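DNA polymerase beta (Leishmania infantum, PDB 4P4M) catalyses the template-directed addition of deoxynucleotides to DNA as a family X polymerase and probably serves in base excision repair. Local coordinates at residues L175-G185 against V197-P208; L287-I298 against Y370-P378. All coordinates share one frame; numbering follows the deposited sequence.

Contact 1: L175-G185 against V197-P208. With MG (magnesium ion), chain E; D3T (2',3'-dideoxy-thymidine-5'-triphosphate), chain D.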
# COMPACT_ATOMS: atom_id res chain seq x y z
N LEU A 175 11.34 11.93 12.31
CA LEU A 175 10.00 12.44 12.65
C LEU A 175 9.72 12.56 14.15
O LEU A 175 8.84 13.32 14.56
CB LEU A 175 8.89 11.61 11.98
CG LEU A 175 8.98 11.40 10.47
CD1 LEU A 175 7.79 10.58 9.97
CD2 LEU A 175 9.07 12.73 9.73
N GLY A 176 10.44 11.79 14.96
CA GLY A 176 10.30 11.87 16.41
C GLY A 176 9.17 11.05 17.01
O GLY A 176 8.49 10.31 16.30
N LYS A 177 8.95 11.19 18.31
CA LYS A 177 8.04 10.31 19.05
C LYS A 177 6.56 10.49 18.71
O LYS A 177 5.75 9.65 19.09
CB LYS A 177 8.25 10.49 20.57
CG LYS A 177 7.85 11.87 21.05
CD LYS A 177 7.86 11.97 22.57
CE LYS A 177 7.35 13.33 23.02
NZ LYS A 177 7.05 13.36 24.47
N ASP A 178 6.20 11.57 18.03
CA ASP A 178 4.78 11.77 17.66
C ASP A 178 4.30 10.79 16.59
O ASP A 178 3.09 10.67 16.35
CB ASP A 178 4.51 13.20 17.15
CG ASP A 178 4.52 14.24 18.25
OD1 ASP A 178 4.40 13.88 19.43
OD2 ASP A 178 4.64 15.44 17.91
N PHE A 179 5.23 10.11 15.92
CA PHE A 179 4.89 9.23 14.81
C PHE A 179 5.23 7.76 15.07
O PHE A 179 6.07 7.44 15.91
CB PHE A 179 5.58 9.71 13.51
CG PHE A 179 4.91 10.89 12.88
CD1 PHE A 179 5.27 12.18 13.22
CD2 PHE A 179 3.90 10.71 11.94
CE1 PHE A 179 4.64 13.28 12.64
CE2 PHE A 179 3.27 11.80 11.35
CZ PHE A 179 3.65 13.08 11.70
N SER A 180 4.56 6.86 14.36
CA SER A 180 4.92 5.44 14.43
C SER A 180 4.79 4.74 13.08
O SER A 180 4.10 5.23 12.17
CB SER A 180 4.05 4.74 15.48
OG SER A 180 2.71 4.72 15.06
N ILE A 181 5.46 3.59 12.96
CA ILE A 181 5.40 2.73 11.78
C ILE A 181 4.88 1.34 12.16
O ILE A 181 5.33 0.76 13.16
CB ILE A 181 6.80 2.55 11.12
CG1 ILE A 181 7.27 3.84 10.46
CG2 ILE A 181 6.77 1.41 10.10
CD1 ILE A 181 6.63 4.11 9.08
N LEU A 182 3.94 0.82 11.37
CA LEU A 182 3.40 -0.53 11.53
C LEU A 182 3.44 -1.25 10.17
O LEU A 182 2.99 -0.70 9.17
CB LEU A 182 1.95 -0.48 12.02
CG LEU A 182 1.66 0.14 13.40
CD1 LEU A 182 0.25 0.76 13.47
CD2 LEU A 182 1.85 -0.89 14.52
N ILE A 183 3.97 -2.47 10.14
CA ILE A 183 4.02 -3.25 8.90
C ILE A 183 2.85 -4.23 8.87
O ILE A 183 2.69 -5.04 9.80
CB ILE A 183 5.35 -4.03 8.76
CG1 ILE A 183 6.56 -3.09 8.93
CG2 ILE A 183 5.40 -4.75 7.41
CD1 ILE A 183 6.60 -1.90 7.94
N CYS A 184 2.03 -4.16 7.82
CA CYS A 184 0.84 -5.00 7.69
C CYS A 184 1.01 -6.03 6.57
O CYS A 184 2.01 -6.72 6.54
CB CYS A 184 -0.40 -4.14 7.47
SG CYS A 184 -0.73 -3.02 8.87
N GLY A 185 0.04 -6.13 5.66
CA GLY A 185 0.13 -7.07 4.56
C GLY A 185 0.26 -8.54 4.99
O GLY A 185 -0.10 -8.90 6.11
N VAL A 197 6.53 -4.84 0.99
CA VAL A 197 6.44 -4.34 2.36
C VAL A 197 5.31 -3.31 2.43
O VAL A 197 5.38 -2.27 1.77
CB VAL A 197 7.77 -3.66 2.78
CG1 VAL A 197 7.64 -3.09 4.21
CG2 VAL A 197 8.92 -4.65 2.70
N ASP A 198 4.26 -3.58 3.23
CA ASP A 198 3.13 -2.66 3.38
C ASP A 198 3.19 -1.94 4.72
O ASP A 198 2.91 -2.54 5.77
CB ASP A 198 1.79 -3.41 3.28
CG ASP A 198 1.62 -4.12 1.95
OD1 ASP A 198 1.60 -3.45 0.89
OD2 ASP A 198 1.50 -5.36 1.96
N ALA A 199 3.53 -0.66 4.69
CA ALA A 199 3.71 0.10 5.93
C ALA A 199 2.61 1.16 6.12
O ALA A 199 2.16 1.77 5.14
CB ALA A 199 5.09 0.75 5.96
N ILE A 200 2.20 1.36 7.37
CA ILE A 200 1.37 2.50 7.76
C ILE A 200 2.19 3.47 8.60
O ILE A 200 2.85 3.07 9.57
CB ILE A 200 0.14 2.07 8.61
CG1 ILE A 200 -0.78 1.14 7.82
CG2 ILE A 200 -0.64 3.31 9.13
CD1 ILE A 200 -1.85 0.45 8.69
N LEU A 201 2.17 4.74 8.20
CA LEU A 201 2.77 5.81 8.98
C LEU A 201 1.63 6.61 9.61
O LEU A 201 0.71 7.04 8.92
CB LEU A 201 3.61 6.70 8.05
CG LEU A 201 4.19 7.99 8.63
CD1 LEU A 201 5.22 7.68 9.73
CD2 LEU A 201 4.81 8.84 7.51
N SER A 202 1.67 6.81 10.93
CA SER A 202 0.58 7.54 11.59
C SER A 202 1.04 8.22 12.88
O SER A 202 2.03 7.81 13.50
CB SER A 202 -0.58 6.59 11.90
OG SER A 202 -0.20 5.58 12.84
N ARG A 203 0.32 9.27 13.29
CA ARG A 203 0.59 9.92 14.57
C ARG A 203 0.04 9.08 15.72
O ARG A 203 -1.00 8.44 15.59
CB ARG A 203 0.00 11.35 14.60
CG ARG A 203 0.77 12.34 13.69
CD ARG A 203 0.03 13.69 13.58
NE ARG A 203 0.05 14.49 14.82
CZ ARG A 203 1.10 15.20 15.22
NH1 ARG A 203 2.21 15.21 14.49
NH2 ARG A 203 1.04 15.92 16.35
N THR A 204 0.73 9.09 16.86
CA THR A 204 0.32 8.27 17.99
C THR A 204 -0.88 8.88 18.72
O THR A 204 -1.21 10.06 18.54
CB THR A 204 1.45 8.13 19.02
OG1 THR A 204 1.69 9.40 19.62
CG2 THR A 204 2.74 7.60 18.35
N LEU A 205 -1.52 8.07 19.57
CA LEU A 205 -2.62 8.55 20.41
C LEU A 205 -2.21 9.70 21.32
O LEU A 205 -3.02 10.57 21.63
CB LEU A 205 -3.21 7.40 21.23
CG LEU A 205 -4.11 6.47 20.42
CD1 LEU A 205 -4.40 5.17 21.18
CD2 LEU A 205 -5.39 7.19 20.03
N ASP A 206 -0.94 9.73 21.74
CA ASP A 206 -0.43 10.79 22.61
C ASP A 206 -0.07 12.11 21.90
O ASP A 206 0.04 13.14 22.54
CB ASP A 206 0.80 10.31 23.38
CG ASP A 206 0.46 9.33 24.48
OD1 ASP A 206 -0.73 9.23 24.85
OD2 ASP A 206 1.39 8.66 24.98
N ALA A 207 0.14 12.07 20.59
CA ALA A 207 0.55 13.27 19.85
C ALA A 207 -0.52 14.35 19.90
O ALA A 207 -1.71 14.05 19.86
CB ALA A 207 0.88 12.90 18.39
N PRO A 208 -0.11 15.63 19.96
CA PRO A 208 -1.15 16.66 20.00
C PRO A 208 -1.93 16.74 18.68
O PRO A 208 -1.37 16.44 17.62
CB PRO A 208 -0.37 17.97 20.25
CG PRO A 208 1.06 17.65 19.96
CD PRO A 208 1.24 16.18 20.20
MG MG E . 1.81 -6.99 0.56
PA D3T D . -0.84 -6.80 -1.34
O1A D3T D . 0.48 -6.21 -0.98
O2A D3T D . -1.22 -6.64 -2.79
O5' D3T D . -1.80 -5.42 -0.74
C5' D3T D . -1.69 -5.19 0.58
C4' D3T D . -3.10 -5.01 1.26
O4' D3T D . -3.93 -4.13 0.49
C1' D3T D . -5.24 -4.56 0.54
N1 D3T D . -5.78 -4.71 -0.85
C6 D3T D . -4.98 -5.27 -1.82
C2 D3T D . -7.14 -4.31 -1.15
O2 D3T D . -7.85 -3.82 -0.30
N3 D3T D . -7.59 -4.50 -2.48
C4 D3T D . -6.76 -5.04 -3.36
O4 D3T D . -7.23 -5.21 -4.61
C5 D3T D . -5.42 -5.46 -3.12
C5M D3T D . -4.62 -6.05 -4.21
C2' D3T D . -5.31 -5.93 1.25
C3' D3T D . -3.86 -6.36 1.29
O3A D3T D . -1.53 -7.89 -0.50
PB D3T D . -0.63 -9.01 0.49
O1B D3T D . 0.14 -8.05 1.33
O2B D3T D . -1.85 -9.61 1.13
O3B D3T D . 0.23 -10.04 -0.26
PG D3T D . 1.81 -10.04 -0.90
O1G D3T D . 2.40 -8.68 -0.64
O2G D3T D . 1.57 -10.30 -2.38
O3G D3T D . 2.51 -11.13 -0.14
O HOH W 1 3.92 9.77 21.15
O HOH W 2 4.97 16.15 15.29
O HOH W 3 1.47 3.43 12.17
O HOH W 4 3.93 -6.36 4.39
O HOH W 5 3.22 -7.74 2.20
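Two antiparallel strands of the palm's catalytic sheet, 179-183 and 197-203, pair from the magnesium site at D198 to the turn-flanked end near D178 and R203. Backbone bonds join S180 with S202 and L182 with I200 in both directions, and C184 N to D198 O (2.8 Å) extends the pairing toward the metal. Past the strand end, T204 N still donates to D178 O.

R203 carries the far end. R203 CG sits over one face of the F179 ring, 3.8 Å from the centroid, while L175 CD1 covers the opposite face near the rim. A bend at chi3 (70°) turns the guanidinium back, its plane 82° from that of the ring. R203 NH2 reaches P208 O (2.8 Å) within the guanidinium plane and makes a long salt bridge to D178 OD2 (4.0 Å); NH1 meets the same carboxylate through water.

On the face of F179 and I181, the L201 CD1 methyl meets L175 CD1 tip to tip at 3.9 Å and also touches I181 CD1. Helices 157-175 and 219-229 cover this side. C184 SG rests on I200 CD1 (3.7 Å) on the other face, near helix 282-290.

At the metal end D198 OD2 binds magnesium at 2.2 Å. D196 binds the same ion, as do three oxygens of the triphosphate; D196 and D198 are the DxD carboxylate pair of the nucleotidyltransferase palm.

Contact 2: L287-I298 against Y370-P378. With D3T (2',3'-dideoxy-thymidine-5'-triphosphate), chain D; nucleotides of chain C.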
# COMPACT_ATOMS: atom_id res chain seq x y z
N LEU A 287 -6.99 -3.03 9.47
CA LEU A 287 -7.81 -4.05 8.80
C LEU A 287 -7.58 -4.05 7.29
O LEU A 287 -7.35 -5.10 6.69
CB LEU A 287 -9.30 -3.83 9.06
CG LEU A 287 -9.94 -4.42 10.31
CD1 LEU A 287 -11.34 -3.83 10.51
CD2 LEU A 287 -9.98 -5.96 10.22
N THR A 288 -7.68 -2.88 6.69
CA THR A 288 -7.57 -2.76 5.23
C THR A 288 -6.21 -3.23 4.73
O THR A 288 -6.11 -4.02 3.78
CB THR A 288 -7.80 -1.30 4.75
OG1 THR A 288 -9.17 -0.94 4.95
CG2 THR A 288 -7.46 -1.17 3.26
N PHE A 289 -5.14 -2.73 5.34
CA PHE A 289 -3.81 -3.00 4.79
C PHE A 289 -3.24 -4.35 5.19
O PHE A 289 -2.25 -4.80 4.63
CB PHE A 289 -2.85 -1.82 5.01
CG PHE A 289 -3.34 -0.55 4.38
CD1 PHE A 289 -3.53 -0.48 3.01
CD2 PHE A 289 -3.66 0.55 5.15
CE1 PHE A 289 -4.01 0.68 2.41
CE2 PHE A 289 -4.14 1.72 4.56
CZ PHE A 289 -4.31 1.77 3.19
N THR A 290 -3.89 -5.01 6.15
CA THR A 290 -3.57 -6.40 6.47
C THR A 290 -4.24 -7.38 5.48
O THR A 290 -3.65 -8.38 5.09
CB THR A 290 -3.94 -6.75 7.95
OG1 THR A 290 -3.17 -5.92 8.83
CG2 THR A 290 -3.63 -8.23 8.27
N GLY A 291 -5.47 -7.09 5.06
CA GLY A 291 -6.14 -7.95 4.10
C GLY A 291 -6.45 -9.32 4.69
O GLY A 291 -6.66 -9.43 5.90
N SER A 292 -6.47 -10.38 3.87
CA SER A 292 -6.16 -10.37 2.45
C SER A 292 -7.15 -9.55 1.63
O SER A 292 -8.15 -9.05 2.16
CB SER A 292 -6.23 -11.81 1.91
OG SER A 292 -7.58 -12.25 1.89
N LYS A 293 -6.87 -9.42 0.34
CA LYS A 293 -7.81 -8.78 -0.58
C LYS A 293 -9.22 -9.38 -0.50
O LYS A 293 -10.21 -8.64 -0.39
CB LYS A 293 -7.29 -8.87 -2.03
CG LYS A 293 -8.30 -8.42 -3.07
CD LYS A 293 -7.86 -8.84 -4.47
CE LYS A 293 -8.77 -8.27 -5.55
NZ LYS A 293 -10.18 -8.72 -5.40
N ASN A 294 -9.32 -10.70 -0.58
CA ASN A 294 -10.64 -11.34 -0.56
C ASN A 294 -11.34 -11.12 0.78
O ASN A 294 -12.56 -10.96 0.84
CB ASN A 294 -10.56 -12.85 -0.85
CG ASN A 294 -10.17 -13.16 -2.30
OD1 ASN A 294 -10.37 -12.20 -3.19
ND2 ASN A 294 -9.69 -14.26 -2.59
N PHE A 295 -10.57 -11.15 1.86
CA PHE A 295 -11.12 -10.86 3.19
C PHE A 295 -11.75 -9.46 3.25
O PHE A 295 -12.85 -9.30 3.79
CB PHE A 295 -10.05 -11.04 4.26
CG PHE A 295 -10.48 -10.60 5.65
CD1 PHE A 295 -11.13 -11.48 6.50
CD2 PHE A 295 -10.21 -9.31 6.09
CE1 PHE A 295 -11.52 -11.07 7.78
CE2 PHE A 295 -10.59 -8.90 7.35
CZ PHE A 295 -11.25 -9.79 8.19
N ASN A 296 -11.05 -8.45 2.72
CA ASN A 296 -11.57 -7.07 2.70
C ASN A 296 -12.87 -6.98 1.91
O ASN A 296 -13.79 -6.27 2.31
CB ASN A 296 -10.56 -6.08 2.10
CG ASN A 296 -9.34 -5.85 2.98
OD1 ASN A 296 -9.30 -6.25 4.15
ND2 ASN A 296 -8.33 -5.17 2.43
N VAL A 297 -12.94 -7.66 0.78
CA VAL A 297 -14.16 -7.62 -0.03
C VAL A 297 -15.34 -8.24 0.73
O VAL A 297 -16.44 -7.68 0.76
CB VAL A 297 -13.96 -8.32 -1.40
CG1 VAL A 297 -15.30 -8.49 -2.10
CG2 VAL A 297 -12.99 -7.51 -2.25
N ILE A 298 -15.11 -9.40 1.36
CA ILE A 298 -16.14 -10.05 2.19
C ILE A 298 -16.61 -9.17 3.35
O ILE A 298 -17.81 -9.03 3.60
CB ILE A 298 -15.63 -11.42 2.72
CG1 ILE A 298 -15.52 -12.43 1.57
CG2 ILE A 298 -16.56 -11.96 3.82
CD1 ILE A 298 -14.69 -13.65 1.90
N TYR A 370 -14.67 -12.72 15.22
CA TYR A 370 -13.29 -12.23 15.12
C TYR A 370 -12.38 -13.27 14.47
O TYR A 370 -12.48 -14.46 14.78
CB TYR A 370 -12.72 -11.86 16.50
CG TYR A 370 -11.29 -11.38 16.41
CD1 TYR A 370 -10.99 -10.10 15.97
CD2 TYR A 370 -10.24 -12.24 16.72
CE1 TYR A 370 -9.68 -9.67 15.85
CE2 TYR A 370 -8.92 -11.82 16.62
CZ TYR A 370 -8.65 -10.54 16.18
OH TYR A 370 -7.34 -10.13 16.07
N ALA A 371 -11.50 -12.82 13.58
CA ALA A 371 -10.48 -13.69 13.00
C ALA A 371 -9.10 -13.07 13.22
O ALA A 371 -8.90 -11.89 12.94
CB ALA A 371 -10.74 -13.88 11.51
N LYS A 372 -8.16 -13.86 13.73
CA LYS A 372 -6.77 -13.38 13.85
C LYS A 372 -6.22 -13.10 12.45
O LYS A 372 -6.67 -13.70 11.48
CB LYS A 372 -5.89 -14.43 14.52
CG LYS A 372 -6.25 -14.75 15.98
CD LYS A 372 -5.51 -16.00 16.43
CE LYS A 372 -5.70 -16.26 17.92
NZ LYS A 372 -5.01 -15.24 18.76
N PRO A 373 -5.25 -12.18 12.33
CA PRO A 373 -4.64 -11.90 11.02
C PRO A 373 -4.22 -13.15 10.23
O PRO A 373 -4.45 -13.22 9.02
CB PRO A 373 -3.40 -11.07 11.39
CG PRO A 373 -3.86 -10.30 12.61
CD PRO A 373 -4.67 -11.33 13.40
N GLU A 374 -3.62 -14.13 10.91
CA GLU A 374 -3.17 -15.34 10.23
C GLU A 374 -4.31 -16.21 9.71
O GLU A 374 -4.08 -17.16 8.96
CB GLU A 374 -2.29 -16.17 11.16
CG GLU A 374 -3.01 -16.58 12.44
CD GLU A 374 -2.05 -17.03 13.52
OE1 GLU A 374 -1.88 -16.29 14.51
OE2 GLU A 374 -1.45 -18.12 13.36
N ASN A 375 -5.54 -15.90 10.11
CA ASN A 375 -6.71 -16.60 9.59
C ASN A 375 -7.55 -15.74 8.64
O ASN A 375 -8.75 -15.96 8.48
CB ASN A 375 -7.57 -17.12 10.76
CG ASN A 375 -6.82 -18.12 11.63
OD1 ASN A 375 -6.82 -18.02 12.86
ND2 ASN A 375 -6.18 -19.08 10.99
N ARG A 376 -6.91 -14.76 8.01
CA ARG A 376 -7.63 -13.90 7.07
C ARG A 376 -7.22 -14.18 5.62
O ARG A 376 -6.88 -13.26 4.88
CB ARG A 376 -7.43 -12.41 7.42
CG ARG A 376 -8.03 -12.03 8.78
CD ARG A 376 -7.80 -10.55 9.15
NE ARG A 376 -7.91 -10.35 10.60
CZ ARG A 376 -7.53 -9.24 11.24
NH1 ARG A 376 -7.03 -8.21 10.55
NH2 ARG A 376 -7.64 -9.16 12.57
N ASP A 377 -7.27 -15.45 5.22
CA ASP A 377 -6.96 -15.83 3.84
C ASP A 377 -8.09 -16.66 3.20
O ASP A 377 -7.87 -17.80 2.79
CB ASP A 377 -5.62 -16.59 3.76
CG ASP A 377 -4.42 -15.66 3.83
OD1 ASP A 377 -4.13 -14.98 2.83
OD2 ASP A 377 -3.75 -15.62 4.88
N PRO A 378 -9.29 -16.07 3.08
CA PRO A 378 -10.42 -16.82 2.51
C PRO A 378 -10.29 -17.05 1.00
O PRO A 378 -9.54 -16.37 0.30
CB PRO A 378 -11.62 -15.91 2.80
CG PRO A 378 -11.04 -14.54 2.85
CD PRO A 378 -9.69 -14.71 3.49
OXT PRO A 378 -10.94 -17.94 0.45
PA D3T D . -0.84 -6.80 -1.34
O1A D3T D . 0.48 -6.21 -0.98
O2A D3T D . -1.22 -6.64 -2.79
O5' D3T D . -1.80 -5.42 -0.74
C5' D3T D . -1.69 -5.19 0.58
C4' D3T D . -3.10 -5.01 1.26
O4' D3T D . -3.93 -4.13 0.49
C1' D3T D . -5.24 -4.56 0.54
N1 D3T D . -5.78 -4.71 -0.85
C6 D3T D . -4.98 -5.27 -1.82
C2 D3T D . -7.14 -4.31 -1.15
O2 D3T D . -7.85 -3.82 -0.30
N3 D3T D . -7.59 -4.50 -2.48
C4 D3T D . -6.76 -5.04 -3.36
O4 D3T D . -7.23 -5.21 -4.61
C5 D3T D . -5.42 -5.46 -3.12
C5M D3T D . -4.62 -6.05 -4.21
C2' D3T D . -5.31 -5.93 1.25
C3' D3T D . -3.86 -6.36 1.29
O3A D3T D . -1.53 -7.89 -0.50
PB D3T D . -0.63 -9.01 0.49
O1B D3T D . 0.14 -8.05 1.33
O2B D3T D . -1.85 -9.61 1.13
O3B D3T D . 0.23 -10.04 -0.26
PG D3T D . 1.81 -10.04 -0.90
O1G D3T D . 2.40 -8.68 -0.64
O2G D3T D . 1.57 -10.30 -2.38
O3G D3T D . 2.51 -11.13 -0.14
OP3 DA C 1 -19.93 -5.68 -4.82
P DA C 1 -18.47 -5.81 -5.02
OP1 DA C 1 -18.11 -5.04 -6.23
OP2 DA C 1 -18.14 -7.24 -4.93
O5' DA C 1 -17.72 -5.09 -3.81
C5' DA C 1 -18.12 -5.28 -2.47
C4' DA C 1 -17.47 -4.18 -1.63
O4' DA C 1 -16.03 -4.36 -1.67
C3' DA C 1 -17.73 -2.76 -2.11
O3' DA C 1 -17.87 -1.96 -0.94
C2' DA C 1 -16.48 -2.43 -2.94
C1' DA C 1 -15.39 -3.23 -2.23
N9 DA C 1 -14.30 -3.72 -3.10
C8 DA C 1 -14.45 -4.26 -4.34
N7 DA C 1 -13.32 -4.63 -4.91
C5 DA C 1 -12.36 -4.32 -3.96
C6 DA C 1 -10.95 -4.48 -3.97
N6 DA C 1 -10.29 -5.01 -5.02
N1 DA C 1 -10.27 -4.07 -2.89
C2 DA C 1 -10.96 -3.54 -1.86
N3 DA C 1 -12.28 -3.34 -1.74
C4 DA C 1 -12.94 -3.76 -2.84
O HOH W 6 -7.36 -7.67 7.75
O HOH W 7 -7.52 -14.77 0.64
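R376, near the C-terminus, runs past F295 of helix 293-305 toward L287 and T290 of helix 282-290. R376 CB lies 3.4 Å from G291 O. R376 CG lies over the F295 ring, on its CD1-CE1 side, 3.8 Å from CE1, and CD follows over the same face in a CH-pi contact, 18° off the normal. With CG anti to the carbonyl carbon (chi1 -64°) and the chain extended to NE, the guanidinium is carried past the ring, the planes 16° apart. NE and NH2 grip A371 O side-on, the oxygen lying in the guanidinium plane, and NH2 also forms a salt bridge with E359. At the tip, NH1 donates to a water that in turn donates to L287 O and G291 O, while L287 CD2 lies over a guanidinium face, 3.7 Å from R376 NH1.

The backbone adds a bond: S292 N donates to R376 O at 3.1 Å. S292 follows a cis peptide bond and N-caps helix 293-305, its OG accepting from F295 N. Beyond it the terminal P378 packs its CD on F295 CB (3.8 Å) and its CG on I298 CD1 (3.9 Å).

On the nucleotide side, N296 ND2 donates to O2 of the incoming dideoxythymidine triphosphate (3.1 Å) and to T288 O. The cis peptide between G291 and S292, joining two helices beside the nucleotide, is a hallmark of the polymerase beta dNTP pocket.

Overall arrangement
Contact 1 and contact 2 have centres 21 Å apart, yet they meet at the bound dideoxythymidine triphosphate. Contact 1 supplies the metal end: its carboxylate reaches the magnesium that the phosphates share. Contact 2 supplies the sugar and base end, with the K293 side chain lying over one face of the thymine and G291 CA 8.8 Å from the magnesium. The two are joined directly where G185 N lies 2.8 Å from F289 O, a probable hydrogen bond, and where C184 CB packs at 3.6 Å against T290 OG1. R189, between the segments of contact 1, bonds the nucleotide, T290 O and D377, tying the triphosphate to both segments of contact 2.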